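Local coordinates for protein alpha-glucosidase (Bacteroides thetaiotaomicron, PDB 5XFM) that acts as a bifunctional beta-L-arabinopyranosidase and alpha-galactosidase of glycoside hydrolase family 97, with a calcium ion bound, at residues N67-V81 against V92-E106. The protein carries 1 engineered substitution. Residues are numbered along the deposited sequence; the frame is centred on the assembly and turned at random.
Sequences NLKLTGHSVDKIDTV and VHYRANELTCHLENE
Lys69 to Val81 and His93 to Glu104 pair as the two arms of an antiparallel beta hairpin in the N-terminal, galactose-mutarotase-like part of the enzyme. Within this chain 69-83 is an outermost strand of its sheet, while 91-104 also pairs with 110-117. Backbone bonds run in couples from Thr80/Tyr94 to Ser74/Thr100, where Thr100 N reaches Ser74 O at 2.8 Å. A beta bulge then sets Thr71 and Gly72 together opposite His102. His102 O takes two donors there: Thr71 N nearly end-on, and Thr71 OG1 from above the carbonyl plane at 3.0 Å.

The apolar contacts lie on both faces: Leu70, with CG anti to its N (chi1 -180°), places CD1 3.6 Å from Cys101 CB and also against Leu103 CD2. On the other face Ile78 CG2 lies 3.8 Å from Tyr94 CE2, while Ile78 CD1 nears Glu98, whose OE1 is salt-bridged to Arg116.

Among the polar side chains, Arg95 bends at chi2 (56°) and sends NH1 forward along its own strand to Asn97 OD1, 3.0 Å away, while its NH2 rests 3.6 Å from Lys77 CD. A leucine here would probably leave Asn97 OD1 without this donor and the Lys77 methylenes less covered. Nearer the turn, His93 NE2 gives its hydrogen to the syn side of Asp79 OD1 at 2.7 Å, tilted from the carboxylate plane, the oxygen lying almost in the imidazole plane.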
# COMPACT_ATOMS: atom_id res chain seq x y z
N ASN A 67 17.88 -2.32 -30.83
CA ASN A 67 19.10 -2.89 -31.38
C ASN A 67 20.28 -2.85 -30.41
O ASN A 67 21.32 -2.27 -30.71
CB ASN A 67 19.45 -2.16 -32.68
CG ASN A 67 18.35 -2.29 -33.74
OD1 ASN A 67 17.70 -3.33 -33.86
ND2 ASN A 67 18.11 -1.21 -34.48
N LEU A 68 20.08 -3.40 -29.22
CA LEU A 68 21.13 -3.49 -28.23
C LEU A 68 21.93 -4.77 -28.37
O LEU A 68 21.45 -5.75 -28.95
CB LEU A 68 20.55 -3.39 -26.80
CG LEU A 68 20.20 -2.03 -26.17
CD1 LEU A 68 19.69 -1.00 -27.17
CD2 LEU A 68 19.19 -2.21 -25.04
N LYS A 69 23.15 -4.76 -27.85
CA LYS A 69 23.95 -5.97 -27.76
C LYS A 69 24.08 -6.35 -26.30
O LYS A 69 24.19 -5.47 -25.44
CB LYS A 69 25.33 -5.78 -28.38
CG LYS A 69 25.35 -5.16 -29.76
CD LYS A 69 26.77 -4.78 -30.16
CE LYS A 69 26.83 -4.28 -31.60
NZ LYS A 69 26.53 -5.36 -32.58
N LEU A 70 24.03 -7.64 -26.02
CA LEU A 70 24.35 -8.16 -24.70
C LEU A 70 25.83 -8.53 -24.74
O LEU A 70 26.20 -9.60 -25.23
CB LEU A 70 23.49 -9.37 -24.36
CG LEU A 70 23.68 -10.04 -23.00
CD1 LEU A 70 23.25 -9.12 -21.88
CD2 LEU A 70 22.94 -11.37 -22.93
N THR A 71 26.67 -7.65 -24.21
CA THR A 71 28.12 -7.84 -24.27
C THR A 71 28.63 -8.88 -23.28
O THR A 71 29.70 -9.46 -23.47
CB THR A 71 28.85 -6.50 -24.02
OG1 THR A 71 28.40 -5.93 -22.79
CG2 THR A 71 28.54 -5.52 -25.13
N GLY A 72 27.89 -9.08 -22.20
CA GLY A 72 28.27 -10.07 -21.21
C GLY A 72 27.29 -10.11 -20.06
O GLY A 72 26.46 -9.21 -19.92
N HIS A 73 27.40 -11.12 -19.21
CA HIS A 73 26.52 -11.23 -18.06
C HIS A 73 27.18 -11.94 -16.89
O HIS A 73 28.18 -12.65 -17.04
CB HIS A 73 25.23 -11.94 -18.46
CG HIS A 73 25.40 -13.39 -18.79
ND1 HIS A 73 25.26 -14.39 -17.86
CD2 HIS A 73 25.69 -14.00 -19.97
CE1 HIS A 73 25.46 -15.56 -18.44
NE2 HIS A 73 25.72 -15.35 -19.72
N SER A 74 26.62 -11.73 -15.71
CA SER A 74 27.12 -12.36 -14.49
C SER A 74 25.97 -12.86 -13.63
O SER A 74 24.85 -12.38 -13.75
CB SER A 74 28.00 -11.38 -13.71
OG SER A 74 27.23 -10.30 -13.20
N VAL A 75 26.25 -13.83 -12.78
CA VAL A 75 25.23 -14.40 -11.91
C VAL A 75 25.68 -14.46 -10.45
O VAL A 75 26.86 -14.66 -10.17
CB VAL A 75 24.83 -15.82 -12.39
CG1 VAL A 75 26.04 -16.75 -12.36
CG2 VAL A 75 23.68 -16.38 -11.55
N ASP A 76 24.77 -14.20 -9.52
CA ASP A 76 25.11 -14.34 -8.11
C ASP A 76 23.95 -14.89 -7.29
O ASP A 76 22.81 -14.88 -7.73
CB ASP A 76 25.54 -12.98 -7.54
CG ASP A 76 26.34 -13.12 -6.26
OD1 ASP A 76 26.60 -14.27 -5.83
OD2 ASP A 76 26.72 -12.08 -5.67
N LYS A 77 24.27 -15.40 -6.11
CA LYS A 77 23.26 -15.95 -5.23
C LYS A 77 23.10 -15.01 -4.05
O LYS A 77 24.07 -14.65 -3.39
CB LYS A 77 23.65 -17.36 -4.77
CG LYS A 77 23.34 -18.45 -5.78
CD LYS A 77 23.46 -19.84 -5.17
CE LYS A 77 24.92 -20.14 -4.84
NZ LYS A 77 25.09 -21.20 -3.81
N ILE A 78 21.86 -14.61 -3.77
CA ILE A 78 21.59 -13.80 -2.60
C ILE A 78 20.88 -14.63 -1.54
O ILE A 78 19.88 -15.30 -1.82
CB ILE A 78 20.75 -12.57 -2.97
CG1 ILE A 78 21.47 -11.76 -4.05
CG2 ILE A 78 20.48 -11.73 -1.73
CD1 ILE A 78 20.68 -10.61 -4.59
N ASP A 79 21.42 -14.58 -0.33
CA ASP A 79 20.87 -15.32 0.79
C ASP A 79 21.11 -14.54 2.07
O ASP A 79 22.19 -14.62 2.67
CB ASP A 79 21.49 -16.72 0.87
CG ASP A 79 20.77 -17.63 1.84
OD1 ASP A 79 20.23 -17.14 2.86
OD2 ASP A 79 20.73 -18.85 1.58
N THR A 80 20.10 -13.80 2.51
CA THR A 80 20.25 -12.91 3.65
C THR A 80 19.02 -12.96 4.53
O THR A 80 17.98 -13.45 4.13
CB THR A 80 20.50 -11.45 3.21
OG1 THR A 80 19.57 -11.09 2.19
CG2 THR A 80 21.91 -11.29 2.67
N VAL A 81 19.14 -12.45 5.75
CA VAL A 81 18.02 -12.34 6.67
C VAL A 81 17.87 -10.89 7.08
O VAL A 81 18.86 -10.22 7.36
CB VAL A 81 18.21 -13.23 7.93
CG1 VAL A 81 17.07 -13.02 8.92
CG2 VAL A 81 18.31 -14.69 7.53
N VAL A 92 12.36 -11.82 7.57
CA VAL A 92 12.43 -12.36 6.22
C VAL A 92 13.76 -13.04 5.92
O VAL A 92 14.84 -12.48 6.15
CB VAL A 92 12.18 -11.26 5.17
CG1 VAL A 92 12.34 -11.82 3.76
CG2 VAL A 92 10.79 -10.65 5.36
N HIS A 93 13.66 -14.28 5.43
CA HIS A 93 14.79 -14.99 4.87
C HIS A 93 14.74 -14.86 3.35
O HIS A 93 14.04 -15.60 2.66
CB HIS A 93 14.78 -16.47 5.27
CG HIS A 93 15.96 -17.24 4.77
ND1 HIS A 93 15.96 -18.62 4.65
CD2 HIS A 93 17.19 -16.84 4.38
CE1 HIS A 93 17.13 -19.02 4.19
NE2 HIS A 93 17.90 -17.96 4.02
N TYR A 94 15.48 -13.89 2.83
CA TYR A 94 15.48 -13.58 1.41
C TYR A 94 16.53 -14.42 0.64
O TYR A 94 17.73 -14.35 0.89
CB TYR A 94 15.74 -12.08 1.21
CG TYR A 94 15.79 -11.63 -0.22
CD1 TYR A 94 14.78 -11.98 -1.12
CD2 TYR A 94 16.83 -10.84 -0.68
CE1 TYR A 94 14.83 -11.56 -2.44
CE2 TYR A 94 16.89 -10.42 -1.99
CZ TYR A 94 15.89 -10.78 -2.87
OH TYR A 94 15.95 -10.36 -4.17
N ARG A 95 16.02 -15.19 -0.32
CA ARG A 95 16.81 -16.11 -1.12
C ARG A 95 16.45 -15.91 -2.58
O ARG A 95 15.31 -16.14 -2.98
CB ARG A 95 16.55 -17.56 -0.68
CG ARG A 95 17.20 -18.65 -1.51
CD ARG A 95 18.72 -18.55 -1.63
NE ARG A 95 19.25 -19.61 -2.48
CZ ARG A 95 19.51 -19.49 -3.78
NH1 ARG A 95 19.32 -18.33 -4.39
NH2 ARG A 95 19.97 -20.53 -4.47
N ALA A 96 17.41 -15.46 -3.38
CA ALA A 96 17.13 -15.17 -4.79
C ALA A 96 18.35 -15.38 -5.67
O ALA A 96 19.49 -15.42 -5.19
CB ALA A 96 16.63 -13.75 -4.94
N ASN A 97 18.12 -15.52 -6.97
CA ASN A 97 19.22 -15.55 -7.93
C ASN A 97 19.27 -14.27 -8.74
O ASN A 97 18.24 -13.79 -9.21
CB ASN A 97 19.12 -16.77 -8.84
CG ASN A 97 19.40 -18.07 -8.11
OD1 ASN A 97 20.24 -18.13 -7.22
ND2 ASN A 97 18.69 -19.13 -8.49
N GLU A 98 20.47 -13.72 -8.87
CA GLU A 98 20.67 -12.43 -9.52
C GLU A 98 21.38 -12.54 -10.86
O GLU A 98 22.49 -13.09 -10.95
CB GLU A 98 21.45 -11.50 -8.60
CG GLU A 98 21.59 -10.09 -9.14
CD GLU A 98 22.54 -9.25 -8.31
OE1 GLU A 98 22.06 -8.35 -7.59
OE2 GLU A 98 23.77 -9.50 -8.37
N LEU A 99 20.74 -12.03 -11.90
CA LEU A 99 21.32 -11.96 -13.23
C LEU A 99 21.68 -10.53 -13.58
O LEU A 99 20.81 -9.67 -13.60
CB LEU A 99 20.36 -12.52 -14.27
CG LEU A 99 20.79 -12.34 -15.72
CD1 LEU A 99 22.09 -13.09 -15.99
CD2 LEU A 99 19.70 -12.77 -16.68
N THR A 100 22.95 -10.26 -13.86
CA THR A 100 23.36 -8.95 -14.31
C THR A 100 23.69 -8.99 -15.79
O THR A 100 24.56 -9.73 -16.23
CB THR A 100 24.58 -8.41 -13.53
OG1 THR A 100 24.29 -8.39 -12.13
CG2 THR A 100 24.92 -7.00 -13.99
N CYS A 101 22.95 -8.20 -16.56
CA CYS A 101 23.15 -8.11 -18.00
C CYS A 101 23.81 -6.80 -18.40
O CYS A 101 23.39 -5.72 -17.97
CB CYS A 101 21.80 -8.27 -18.73
SG CYS A 101 21.04 -9.88 -18.47
N HIS A 102 24.86 -6.90 -19.21
CA HIS A 102 25.55 -5.72 -19.71
C HIS A 102 25.20 -5.46 -21.16
O HIS A 102 25.53 -6.24 -22.05
CB HIS A 102 27.07 -5.88 -19.54
CG HIS A 102 27.51 -5.98 -18.12
ND1 HIS A 102 27.56 -7.17 -17.43
CD2 HIS A 102 27.93 -5.03 -17.25
CE1 HIS A 102 27.99 -6.95 -16.20
NE2 HIS A 102 28.22 -5.66 -16.06
N LEU A 103 24.50 -4.35 -21.38
CA LEU A 103 23.99 -4.00 -22.70
C LEU A 103 24.75 -2.82 -23.30
O LEU A 103 25.28 -1.98 -22.59
CB LEU A 103 22.50 -3.65 -22.64
CG LEU A 103 21.55 -4.64 -21.99
CD1 LEU A 103 20.14 -4.07 -21.99
CD2 LEU A 103 21.59 -5.96 -22.73
N GLU A 104 24.76 -2.77 -24.63
CA GLU A 104 25.41 -1.70 -25.37
C GLU A 104 24.55 -1.32 -26.57
O GLU A 104 24.00 -2.19 -27.23
CB GLU A 104 26.80 -2.15 -25.81
CG GLU A 104 27.81 -1.04 -26.02
CD GLU A 104 29.22 -1.57 -26.23
OE1 GLU A 104 29.79 -2.16 -25.29
OE2 GLU A 104 29.76 -1.40 -27.35
N ASN A 105 24.43 -0.02 -26.85
CA ASN A 105 23.74 0.41 -28.07
C ASN A 105 24.72 0.55 -29.22
O ASN A 105 25.92 0.35 -29.04
CB ASN A 105 22.96 1.72 -27.87
CG ASN A 105 23.86 2.91 -27.54
OD1 ASN A 105 25.09 2.83 -27.58
ND2 ASN A 105 23.23 4.04 -27.26
N GLU A 106 24.21 0.91 -30.39
CA GLU A 106 25.02 0.96 -31.60
C GLU A 106 26.12 2.01 -31.50
O GLU A 106 27.15 1.91 -32.18
CB GLU A 106 24.15 1.27 -32.82
CG GLU A 106 23.26 0.11 -33.27
CD GLU A 106 22.28 0.51 -34.36
OE1 GLU A 106 21.73 1.63 -34.28
OE2 GLU A 106 22.05 -0.30 -35.29